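Side-chain contacts in carboxylic ester hydrolase (Aspergillus niger, PDB 7K4O), which probably hydrolyses the ester bonds of tannins as a serine esterase of the tannase family: residues 161-166 against 178-183; 185-190 against 213-218; 399-404 against 428-433. All coordinates share one frame; numbering follows the deposited sequence. Where two conformers were deposited one is given.

Contact 1 (161-166 against 178-183); sequences IGKALT and LYAYYQ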
loop_
_atom_site.group_PDB
_atom_site.type_symbol
_atom_site.label_atom_id
_atom_site.label_comp_id
_atom_site.label_asym_id
_atom_site.label_seq_id
_atom_site.Cartn_x
_atom_site.Cartn_y
_atom_site.Cartn_z
ATOM N N ILE A 161 -3.695 21.161 -9.661
ATOM C CA ILE A 161 -4.968 21.931 -9.565
ATOM C C ILE A 161 -5.291 22.250 -8.095
ATOM O O ILE A 161 -5.647 23.425 -7.791
ATOM C CB ILE A 161 -6.117 21.182 -10.238
ATOM C CG1 ILE A 161 -5.872 21.085 -11.723
ATOM C CG2 ILE A 161 -7.431 21.846 -9.900
ATOM C CD1 ILE A 161 -6.766 20.054 -12.405
ATOM N N GLY A 162 -5.201 21.268 -7.224
ATOM C CA GLY A 162 -5.570 21.411 -5.807
ATOM C C GLY A 162 -4.683 22.399 -5.081
ATOM O O GLY A 162 -5.177 23.236 -4.320
ATOM N N LYS A 163 -3.382 22.345 -5.338
ATOM C CA LYS A 163 -2.442 23.289 -4.689
ATOM C C LYS A 163 -2.749 24.713 -5.167
ATOM O O LYS A 163 -2.712 25.615 -4.337
ATOM C CB LYS A 163 -0.992 22.890 -4.909
ATOM C CG LYS A 163 -0.623 21.611 -4.175
ATOM C CD LYS A 163 0.685 20.978 -4.640
ATOM C CE LYS A 163 1.882 21.867 -4.458
ATOM N NZ LYS A 163 3.109 21.252 -5.035
ATOM N N ALA A 164 -3.031 24.925 -6.430
ATOM C CA ALA A 164 -3.316 26.265 -6.946
ATOM C C ALA A 164 -4.628 26.777 -6.317
ATOM O O ALA A 164 -4.674 27.954 -5.921
ATOM C CB ALA A 164 -3.382 26.298 -8.442
ATOM N N LEU A 165 -5.672 25.950 -6.280
ATOM C CA LEU A 165 -6.970 26.339 -5.676
ATOM C C LEU A 165 -6.740 26.730 -4.202
ATOM O O LEU A 165 -7.280 27.768 -3.749
ATOM C CB LEU A 165 -7.968 25.186 -5.768
ATOM C CG LEU A 165 -9.242 25.397 -4.941
ATOM C CD1 LEU A 165 -10.034 26.550 -5.497
ATOM C CD2 LEU A 165 -10.076 24.130 -4.917
ATOM N N THR A 166 -5.976 25.935 -3.472
ATOM C CA THR A 166 -5.722 26.119 -2.013
ATOM C C THR A 166 -4.993 27.450 -1.841
ATOM O O THR A 166 -5.433 28.258 -0.986
ATOM C CB THR A 166 -4.876 24.982 -1.466
ATOM O OG1 THR A 166 -5.592 23.744 -1.579
ATOM C CG2 THR A 166 -4.466 25.207 -0.020
ATOM N N LEU A 178 3.559 26.598 0.957
ATOM C CA LEU A 178 2.463 25.593 1.097
ATOM C C LEU A 178 3.140 24.238 1.293
ATOM O O LEU A 178 3.812 23.741 0.373
ATOM C CB LEU A 178 1.583 25.602 -0.150
ATOM C CG LEU A 178 0.473 24.539 -0.131
ATOM C CD1 LEU A 178 -0.539 24.777 0.992
ATOM C CD2 LEU A 178 -0.202 24.538 -1.476
ATOM N N TYR A 179 3.021 23.664 2.458
ATOM C CA TYR A 179 3.567 22.317 2.722
ATOM C C TYR A 179 2.609 21.286 2.137
ATOM O O TYR A 179 1.419 21.247 2.497
ATOM C CB TYR A 179 3.779 22.080 4.207
ATOM C CG TYR A 179 4.903 22.906 4.803
ATOM C CD1 TYR A 179 6.211 22.535 4.565
ATOM C CD2 TYR A 179 4.657 24.063 5.505
ATOM C CE1 TYR A 179 7.266 23.239 5.124
ATOM C CE2 TYR A 179 5.721 24.782 6.076
ATOM C CZ TYR A 179 7.011 24.377 5.849
ATOM O OH TYR A 179 8.131 25.000 6.371
ATOM N N ALA A 180 3.108 20.450 1.242
ATOM C CA ALA A 180 2.254 19.517 0.481
ATOM C C ALA A 180 2.667 18.091 0.827
ATOM O O ALA A 180 3.878 17.760 0.840
ATOM C CB ALA A 180 2.384 19.810 -1.007
ATOM N N TYR A 181 1.657 17.262 1.060
ATOM C CA TYR A 181 1.830 15.885 1.556
ATOM C C TYR A 181 0.973 14.926 0.736
ATOM O O TYR A 181 0.018 15.328 0.081
ATOM C CB TYR A 181 1.427 15.833 3.025
ATOM C CG TYR A 181 2.204 16.766 3.924
ATOM C CD1 TYR A 181 3.464 16.414 4.336
ATOM C CD2 TYR A 181 1.700 17.995 4.331
ATOM C CE1 TYR A 181 4.221 17.237 5.153
ATOM C CE2 TYR A 181 2.448 18.825 5.149
ATOM C CZ TYR A 181 3.683 18.424 5.595
ATOM O OH TYR A 181 4.403 19.231 6.431
ATOM N N TYR A 182 1.324 13.658 0.842
ATOM C CA TYR A 182 0.528 12.524 0.352
ATOM C C TYR A 182 0.382 11.526 1.496
ATOM O O TYR A 182 1.312 11.307 2.269
ATOM C CB TYR A 182 1.187 11.811 -0.841
ATOM C CG TYR A 182 0.363 10.641 -1.318
ATOM C CD1 TYR A 182 -0.747 10.883 -2.089
ATOM C CD2 TYR A 182 0.623 9.335 -0.925
ATOM C CE1 TYR A 182 -1.570 9.850 -2.515
ATOM C CE2 TYR A 182 -0.179 8.291 -1.361
ATOM C CZ TYR A 182 -1.272 8.553 -2.154
ATOM O OH TYR A 182 -2.135 7.554 -2.568
ATOM N N GLN A 183 -0.770 10.878 1.536
ATOM C CA GLN A 183 -1.004 9.758 2.496
ATOM C C GLN A 183 -1.851 8.673 1.824
ATOM O O GLN A 183 -2.984 8.952 1.414
ATOM C CB GLN A 183 -1.612 10.241 3.817
ATOM C CG GLN A 183 -1.775 9.129 4.851
ATOM C CD GLN A 183 -2.303 9.654 6.178
ATOM O OE1 GLN A 183 -3.063 10.617 6.195
ATOM N NE2 GLN A 183 -1.840 9.033 7.278
#
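K163 on helix 144-169 faces L178, just before strand 179-185, with their CA atoms 7.9 Å apart where helix and strand come nearest. The helix lies against the parallel part of the sheet, the layered arrangement of an alpha/beta hydrolase, and a nine-residue loop brings the chain round from its end into the strand. What joins the two is aliphatic. L178 offers its two methyl branches to two successive levels of the helix. CD2 lies 3.9 Å from CB of K163, at the root of the lysine chain, while CD1 meets the methyl CG2 of T166 at 4.1 Å, those two side chains crossing at about a right angle. Beyond L178, the lysine runs on over the strand until its CE sits 4.0 Å from CB of A180. A bend at chi3 (61°) breaks the otherwise extended chain of K163, and its NZ ends on the backbone carbonyl of E202, so the charged end is satisfied while its methylenes lie along L178 and A180. W90 of the neighbouring strand 89-93 touches both K163 and T166. T166 turns CG2 anti to its own N (toward L178) and keeps its hydroxyl for the helix: OG1 donates to the carbonyl O of G162 at 2.8 Å from above the carbonyl plane, across that plane from the T166 N that bonds the same oxygen.

Contact 2 (185-190 against 213-218); sequences CSEGGR and FRWSFQ. With GDE (3,4,5-trihydroxybenzoic acid), chain J.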
loop_
_atom_site.group_PDB
_atom_site.type_symbol
_atom_site.label_atom_id
_atom_site.label_comp_id
_atom_site.label_asym_id
_atom_site.label_seq_id
_atom_site.Cartn_x
_atom_site.Cartn_y
_atom_site.Cartn_z
ATOM N N CYS A 185 -2.193 3.942 1.159
ATOM C CA CYS A 185 -1.728 2.567 1.479
ATOM C C CYS A 185 -2.182 1.641 0.322
ATOM O O CYS A 185 -3.236 1.848 -0.267
ATOM C CB CYS A 185 -2.299 2.104 2.836
ATOM S SG CYS A 185 -1.350 0.791 3.683
ATOM N N SER A 186 -1.368 0.643 0.054
ATOM C CA SER A 186 -1.651 -0.455 -0.907
ATOM C C SER A 186 -1.637 0.099 -2.341
ATOM O O SER A 186 -0.581 0.603 -2.728
ATOM C CB SER A 186 -2.911 -1.174 -0.542
ATOM O OG SER A 186 -2.917 -2.450 -1.154
ATOM N N GLU A 187 -2.714 -0.007 -3.104
ATOM C CA GLU A 187 -2.758 0.705 -4.398
ATOM C C GLU A 187 -2.460 2.191 -4.105
ATOM O O GLU A 187 -1.776 2.889 -4.911
ATOM C CB GLU A 187 -4.103 0.509 -5.087
ATOM C CG GLU A 187 -4.412 1.484 -6.230
ATOM C CD GLU A 187 -3.340 1.643 -7.303
ATOM O OE1 GLU A 187 -3.257 2.772 -7.880
ATOM O OE2 GLU A 187 -2.534 0.669 -7.562
ATOM N N GLY A 188 -3.017 2.718 -3.017
ATOM C CA GLY A 188 -2.687 4.102 -2.614
ATOM C C GLY A 188 -1.216 4.308 -2.358
ATOM O O GLY A 188 -0.678 5.441 -2.607
ATOM N N GLY A 189 -0.514 3.310 -1.840
ATOM C CA GLY A 189 0.939 3.446 -1.616
ATOM C C GLY A 189 1.677 3.504 -2.960
ATOM O O GLY A 189 2.631 4.262 -3.116
ATOM N N ARG A 190 1.239 2.676 -3.915
ATOM C CA ARG A 190 1.821 2.705 -5.264
ATOM C C ARG A 190 1.621 4.116 -5.841
ATOM O O ARG A 190 2.532 4.697 -6.467
ATOM C CB ARG A 190 1.172 1.692 -6.214
ATOM C CG ARG A 190 1.909 1.613 -7.554
ATOM C CD ARG A 190 1.042 0.934 -8.605
ATOM N NE ARG A 190 -0.162 1.673 -8.949
ATOM C CZ ARG A 190 -0.204 2.757 -9.718
ATOM N NH1 ARG A 190 0.900 3.249 -10.282
ATOM N NH2 ARG A 190 -1.334 3.371 -9.941
ATOM N N PHE A 213 3.423 -1.633 -5.652
ATOM C CA PHE A 213 4.382 -1.375 -6.751
ATOM C C PHE A 213 5.005 -2.720 -7.201
ATOM O O PHE A 213 4.562 -3.813 -6.795
ATOM C CB PHE A 213 5.356 -0.282 -6.356
ATOM C CG PHE A 213 6.230 -0.526 -5.158
ATOM C CD1 PHE A 213 6.365 -1.762 -4.572
ATOM C CD2 PHE A 213 6.956 0.552 -4.638
ATOM C CE1 PHE A 213 7.252 -1.935 -3.514
ATOM C CE2 PHE A 213 7.797 0.384 -3.552
ATOM C CZ PHE A 213 7.994 -0.869 -3.046
ATOM N N ARG A 214 5.995 -2.629 -8.069
ATOM C CA ARG A 214 6.603 -3.799 -8.745
ATOM C C ARG A 214 5.474 -4.589 -9.404
ATOM O O ARG A 214 5.432 -5.828 -9.297
ATOM C CB ARG A 214 7.450 -4.617 -7.766
ATOM C CG ARG A 214 8.521 -5.441 -8.451
ATOM C CD ARG A 214 9.460 -6.114 -7.474
ATOM N NE ARG A 214 10.262 -5.096 -6.763
ATOM C CZ ARG A 214 10.133 -4.730 -5.483
ATOM N NH1 ARG A 214 9.251 -5.297 -4.692
ATOM N NH2 ARG A 214 10.864 -3.728 -5.058
ATOM N N TRP A 215 4.625 -3.897 -10.157
ATOM C CA TRP A 215 3.318 -4.349 -10.646
ATOM C C TRP A 215 3.353 -5.783 -11.227
ATOM O O TRP A 215 2.536 -6.605 -10.779
ATOM C CB TRP A 215 2.785 -3.364 -11.684
ATOM C CG TRP A 215 1.367 -3.678 -12.050
ATOM C CD1 TRP A 215 0.898 -4.450 -13.073
ATOM C CD2 TRP A 215 0.210 -3.106 -11.425
ATOM N NE1 TRP A 215 -0.462 -4.467 -13.046
ATOM C CE2 TRP A 215 -0.932 -3.646 -12.064
ATOM C CE3 TRP A 215 0.019 -2.228 -10.341
ATOM C CZ2 TRP A 215 -2.222 -3.351 -11.635
ATOM C CZ3 TRP A 215 -1.254 -1.921 -9.941
ATOM C CH2 TRP A 215 -2.363 -2.473 -10.575
ATOM N N SER A 216 4.236 -6.048 -12.189
ATOM C CA SER A 216 4.161 -7.338 -12.918
ATOM C C SER A 216 4.450 -8.485 -11.943
ATOM O O SER A 216 3.981 -9.611 -12.222
ATOM C CB SER A 216 5.090 -7.324 -14.149
ATOM O OG SER A 216 6.457 -7.284 -13.775
ATOM N N PHE A 217 5.278 -8.280 -10.931
ATOM C CA PHE A 217 5.657 -9.352 -9.982
ATOM C C PHE A 217 4.569 -9.442 -8.930
ATOM O O PHE A 217 4.090 -10.524 -8.614
ATOM C CB PHE A 217 7.029 -9.064 -9.391
ATOM C CG PHE A 217 8.192 -9.290 -10.325
ATOM C CD1 PHE A 217 8.415 -8.466 -11.417
ATOM C CD2 PHE A 217 9.026 -10.385 -10.163
ATOM C CE1 PHE A 217 9.427 -8.727 -12.317
ATOM C CE2 PHE A 217 10.074 -10.609 -11.029
ATOM C CZ PHE A 217 10.271 -9.790 -12.102
ATOM N N GLN A 218 4.125 -8.298 -8.393
ATOM C CA GLN A 218 3.161 -8.268 -7.282
ATOM C C GLN A 218 1.834 -8.860 -7.749
ATOM O O GLN A 218 1.200 -9.616 -7.000
ATOM C CB GLN A 218 2.962 -6.818 -6.820
ATOM C CG GLN A 218 1.719 -6.626 -5.954
ATOM C CD GLN A 218 1.619 -7.566 -4.762
ATOM O OE1 GLN A 218 2.636 -8.031 -4.254
ATOM N NE2 GLN A 218 0.391 -7.744 -4.299
HETATM O OAA GDE J . -5.028 -1.780 -2.785
HETATM O OAB GDE J . -5.478 -3.471 -1.432
HETATM O OAC GDE J . -2.908 -4.134 -6.838
HETATM O OAD GDE J . -2.431 -7.183 -3.191
HETATM O OAE GDE J . -1.983 -6.558 -5.752
HETATM C CAF GDE J . -3.914 -3.562 -4.664
HETATM C CAG GDE J . -3.673 -5.118 -2.798
HETATM C CAH GDE J . -4.943 -3.006 -2.472
HETATM C CAI GDE J . -3.187 -4.437 -5.485
HETATM C CAJ GDE J . -2.969 -6.020 -3.638
HETATM C CAK GDE J . -4.179 -3.958 -3.363
HETATM C CAL GDE J . -2.719 -5.661 -4.935
#
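W215 presents an edge of its indole to the paired side chains of E187 and R190, and the indole stands nearly perpendicular to both of them. R190 takes its glutamate side-on: NE donates to OE2 of E187 at 2.9 Å, almost straight (170°) and within the guanidinium plane, and NH2 donates to OE1 of E187 at 2.9 Å, tilted from that plane. Both carboxylate oxygens are met on their syn sides. The indole stands at 86° to the guanidinium. Its CE3 lies 3.7 Å from CD of R190, and its CZ3 lies 3.7 Å from OE2 of E187, which sits in the plane of the ring. Here the ring abuts the ion pair without stacking on it. A bend at chi3 of R190 swings the guanidinium back to the glutamate one helical turn earlier, while CG, nearer the backbone, packs 4.0 Å from CA of F213. NH2 and NH1 also donate to the carbonyls of F150 and A151, respectively, on helix 144-169.

S186, just before the helix, has the strained backbone of a probable nucleophile elbow, and in one of its two conformers OG pairs with NE2 of H465, consistent with a Ser-His-Asp triad. Bound 3,4,5-trihydroxybenzoic acid is held by both segments. E187 N donates to carboxylate oxygen OAA of the ligand at 2.9 Å, as an oxyanion-hole amide would, and Q218 NE2 donates to hydroxyl oxygen OAE at 3.0 Å, virtually straight. The buried ion pair thus turns the carboxylate of E187 toward R190, and the polar grip on the ligand comes instead from the backbone N-H of E187 at the acid group and from Q218 at a ring hydroxyl.

Contact 3 (399-404 against 428-433); sequences PDLTPF and IRYWES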
loop_
_atom_site.group_PDB
_atom_site.type_symbol
_atom_site.label_atom_id
_atom_site.label_comp_id
_atom_site.label_asym_id
_atom_site.label_seq_id
_atom_site.Cartn_x
_atom_site.Cartn_y
_atom_site.Cartn_z
ATOM N N PRO A 399 14.153 3.567 -9.355
ATOM C CA PRO A 399 14.950 3.728 -8.130
ATOM C C PRO A 399 15.767 5.009 -8.034
ATOM O O PRO A 399 16.356 5.211 -7.008
ATOM C CB PRO A 399 15.860 2.472 -8.183
ATOM C CG PRO A 399 16.147 2.351 -9.655
ATOM C CD PRO A 399 14.813 2.659 -10.310
ATOM N N ASP A 400 15.841 5.808 -9.097
ATOM C CA ASP A 400 16.609 7.063 -9.109
ATOM C C ASP A 400 15.649 8.181 -8.668
ATOM O O ASP A 400 14.820 8.620 -9.481
ATOM C CB ASP A 400 17.187 7.364 -10.475
ATOM C CG ASP A 400 17.910 8.696 -10.506
ATOM O OD1 ASP A 400 18.108 9.247 -9.380
ATOM O OD2 ASP A 400 18.209 9.165 -11.610
ATOM N N LEU A 401 15.732 8.586 -7.407
ATOM C CA LEU A 401 14.837 9.607 -6.823
ATOM C C LEU A 401 15.641 10.899 -6.639
ATOM O O LEU A 401 15.297 11.728 -5.762
ATOM C CB LEU A 401 14.304 9.081 -5.494
ATOM C CG LEU A 401 13.517 7.782 -5.517
ATOM C CD1 LEU A 401 12.971 7.431 -4.142
ATOM C CD2 LEU A 401 12.352 7.880 -6.511
ATOM N N THR A 402 16.634 11.117 -7.495
ATOM C CA THR A 402 17.492 12.329 -7.394
ATOM C C THR A 402 16.619 13.600 -7.332
ATOM O O THR A 402 16.865 14.478 -6.480
ATOM C CB THR A 402 18.578 12.348 -8.483
ATOM O OG1 THR A 402 19.406 11.201 -8.280
ATOM C CG2 THR A 402 19.371 13.642 -8.377
ATOM N N PRO A 403 15.634 13.839 -8.217
ATOM C CA PRO A 403 14.870 15.091 -8.180
ATOM C C PRO A 403 14.138 15.317 -6.838
ATOM O O PRO A 403 14.218 16.412 -6.250
ATOM C CB PRO A 403 13.858 14.940 -9.326
ATOM C CG PRO A 403 14.564 14.024 -10.304
ATOM C CD PRO A 403 15.270 13.019 -9.417
ATOM N N PHE A 404 13.448 14.305 -6.345
ATOM C CA PHE A 404 12.736 14.385 -5.049
ATOM C C PHE A 404 13.727 14.647 -3.917
ATOM O O PHE A 404 13.515 15.529 -3.031
ATOM C CB PHE A 404 11.941 13.106 -4.837
ATOM C CG PHE A 404 11.144 13.069 -3.571
ATOM C CD1 PHE A 404 9.889 13.632 -3.514
ATOM C CD2 PHE A 404 11.667 12.484 -2.430
ATOM C CE1 PHE A 404 9.167 13.581 -2.340
ATOM C CE2 PHE A 404 10.928 12.396 -1.276
ATOM C CZ PHE A 404 9.672 12.946 -1.225
ATOM N N ILE A 428 11.194 -3.728 1.569
ATOM C CA ILE A 428 12.650 -3.696 1.798
ATOM C C ILE A 428 13.362 -3.641 0.458
ATOM O O ILE A 428 14.340 -2.890 0.292
ATOM C CB ILE A 428 13.095 -4.921 2.638
ATOM C CG1 ILE A 428 12.784 -4.774 4.131
ATOM C CG2 ILE A 428 14.570 -5.103 2.455
ATOM C CD1 ILE A 428 11.369 -4.787 4.495
ATOM N N ARG A 429 12.926 -4.456 -0.501
ATOM C CA ARG A 429 13.648 -4.505 -1.777
ATOM C C ARG A 429 13.747 -3.124 -2.434
ATOM O O ARG A 429 14.776 -2.779 -2.995
ATOM C CB ARG A 429 13.024 -5.515 -2.741
ATOM C CG ARG A 429 13.924 -5.672 -3.968
ATOM C CD ARG A 429 13.362 -6.733 -4.916
ATOM N NE ARG A 429 14.236 -6.951 -6.035
ATOM C CZ ARG A 429 15.225 -7.866 -6.081
ATOM N NH1 ARG A 429 15.438 -8.692 -5.067
ATOM N NH2 ARG A 429 15.976 -7.977 -7.163
ATOM N N TYR A 430 12.660 -2.369 -2.426
ATOM C CA TYR A 430 12.688 -1.050 -3.102
ATOM C C TYR A 430 13.637 -0.103 -2.378
ATOM O O TYR A 430 14.398 0.623 -3.048
ATOM C CB TYR A 430 11.293 -0.454 -3.212
ATOM C CG TYR A 430 11.311 0.852 -3.958
ATOM C CD1 TYR A 430 11.653 0.915 -5.311
ATOM C CD2 TYR A 430 11.053 2.057 -3.301
ATOM C CE1 TYR A 430 11.727 2.125 -5.992
ATOM C CE2 TYR A 430 11.089 3.266 -3.969
ATOM C CZ TYR A 430 11.426 3.304 -5.308
ATOM O OH TYR A 430 11.485 4.521 -5.923
ATOM N N TRP A 431 13.584 -0.082 -1.047
ATOM C CA TRP A 431 14.501 0.801 -0.289
ATOM C C TRP A 431 15.939 0.419 -0.626
ATOM O O TRP A 431 16.798 1.297 -0.873
ATOM C CB TRP A 431 14.184 0.704 1.204
ATOM C CG TRP A 431 15.005 1.580 2.096
ATOM C CD1 TRP A 431 14.615 2.782 2.630
ATOM C CD2 TRP A 431 16.306 1.288 2.642
ATOM N NE1 TRP A 431 15.585 3.257 3.479
ATOM C CE2 TRP A 431 16.643 2.376 3.485
ATOM C CE3 TRP A 431 17.223 0.234 2.517
ATOM C CZ2 TRP A 431 17.836 2.412 4.193
ATOM C CZ3 TRP A 431 18.401 0.281 3.223
ATOM C CH2 TRP A 431 18.708 1.374 4.026
ATOM N N GLU A 432 16.229 -0.873 -0.734
ATOM C CA GLU A 432 17.603 -1.286 -1.094
ATOM C C GLU A 432 17.976 -0.909 -2.534
ATOM O O GLU A 432 19.122 -0.595 -2.783
ATOM C CB GLU A 432 17.747 -2.800 -0.895
ATOM C CG GLU A 432 17.573 -3.310 0.533
ATOM C CD GLU A 432 18.690 -2.935 1.492
ATOM O OE1 GLU A 432 19.638 -2.290 1.053
ATOM O OE2 GLU A 432 18.583 -3.334 2.682
ATOM N N SER A 433 17.012 -0.949 -3.451
ATOM C CA SER A 433 17.196 -0.545 -4.862
ATOM C C SER A 433 17.586 0.919 -4.878
ATOM O O SER A 433 18.558 1.307 -5.583
ATOM C CB SER A 433 15.956 -0.797 -5.686
ATOM O OG SER A 433 15.810 -2.209 -5.866
#
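L401 reaches the hydroxyl end of Y430 head-on, the two side chains coming from opposite directions, and van der Waals contacts make up the join. The leucine fork closes round the phenol oxygen, with CD2 3.5 Å and CD1 3.7 Å from OH of Y430. The tyrosine side chain swings out anti to its backbone N (chi1 -177°), which carries the ring from helix 425-438 toward the incoming loop. P399 fills the base of the same join: its CA comes within 4.2 Å of CE1 of Y430, obliquely to the ring, and its CB rests 4.1 Å from CB of S433 and a little closer to that residue's carbonyl O. W193, from helix 187-196, stacks edge-to-face with Y430.

In the alpha/beta hydrolase fold, helix 425-438 belongs to the connection between the parallel strands 410-416 and 455-460, and the loop through P399 and L401 leads by way of the short helix 402-406 into the first of them. The contact therefore sets the approach to strand 410-416 against the helix that leaves it.

Polar groups are provided for from outside the meeting of side chains. OH of Y430 donates to the carbonyl of W398, right before the loop, and OG of S433 is hydrogen-bonded to O of the C-terminal carboxylate of Y554. Within the loop, OD1 of D400 takes two donors: the backbone N of T402 at 3.0 Å, closing an Asx turn, and OG1 of T402 at 2.6 Å on its syn side. The turn spans L401, whose CB points toward helix 425-438.

Along the chain the three contacts follow in series, each closing before the next opens, and all belong to one alpha/beta hydrolase domain. Contact 1 and contact 2 have centres about 23 Å apart, yet strand 179-185 is followed, through the turn at S186, by helix 187-196, and OH of Y182 probably bonds the carbonyl O of G188 (2.6 Å). Contact 3 lies about 15 Å from contact 2, centre to centre, and touches it where CZ of F213 packs on CB of Y430 (3.3 Å). Contacts 1 and 3, about 24 Å apart between centres, do not meet. Contact 1 packs helix on strand, contact 3 loop on helix, and the ligand-binding contact 2 touches both.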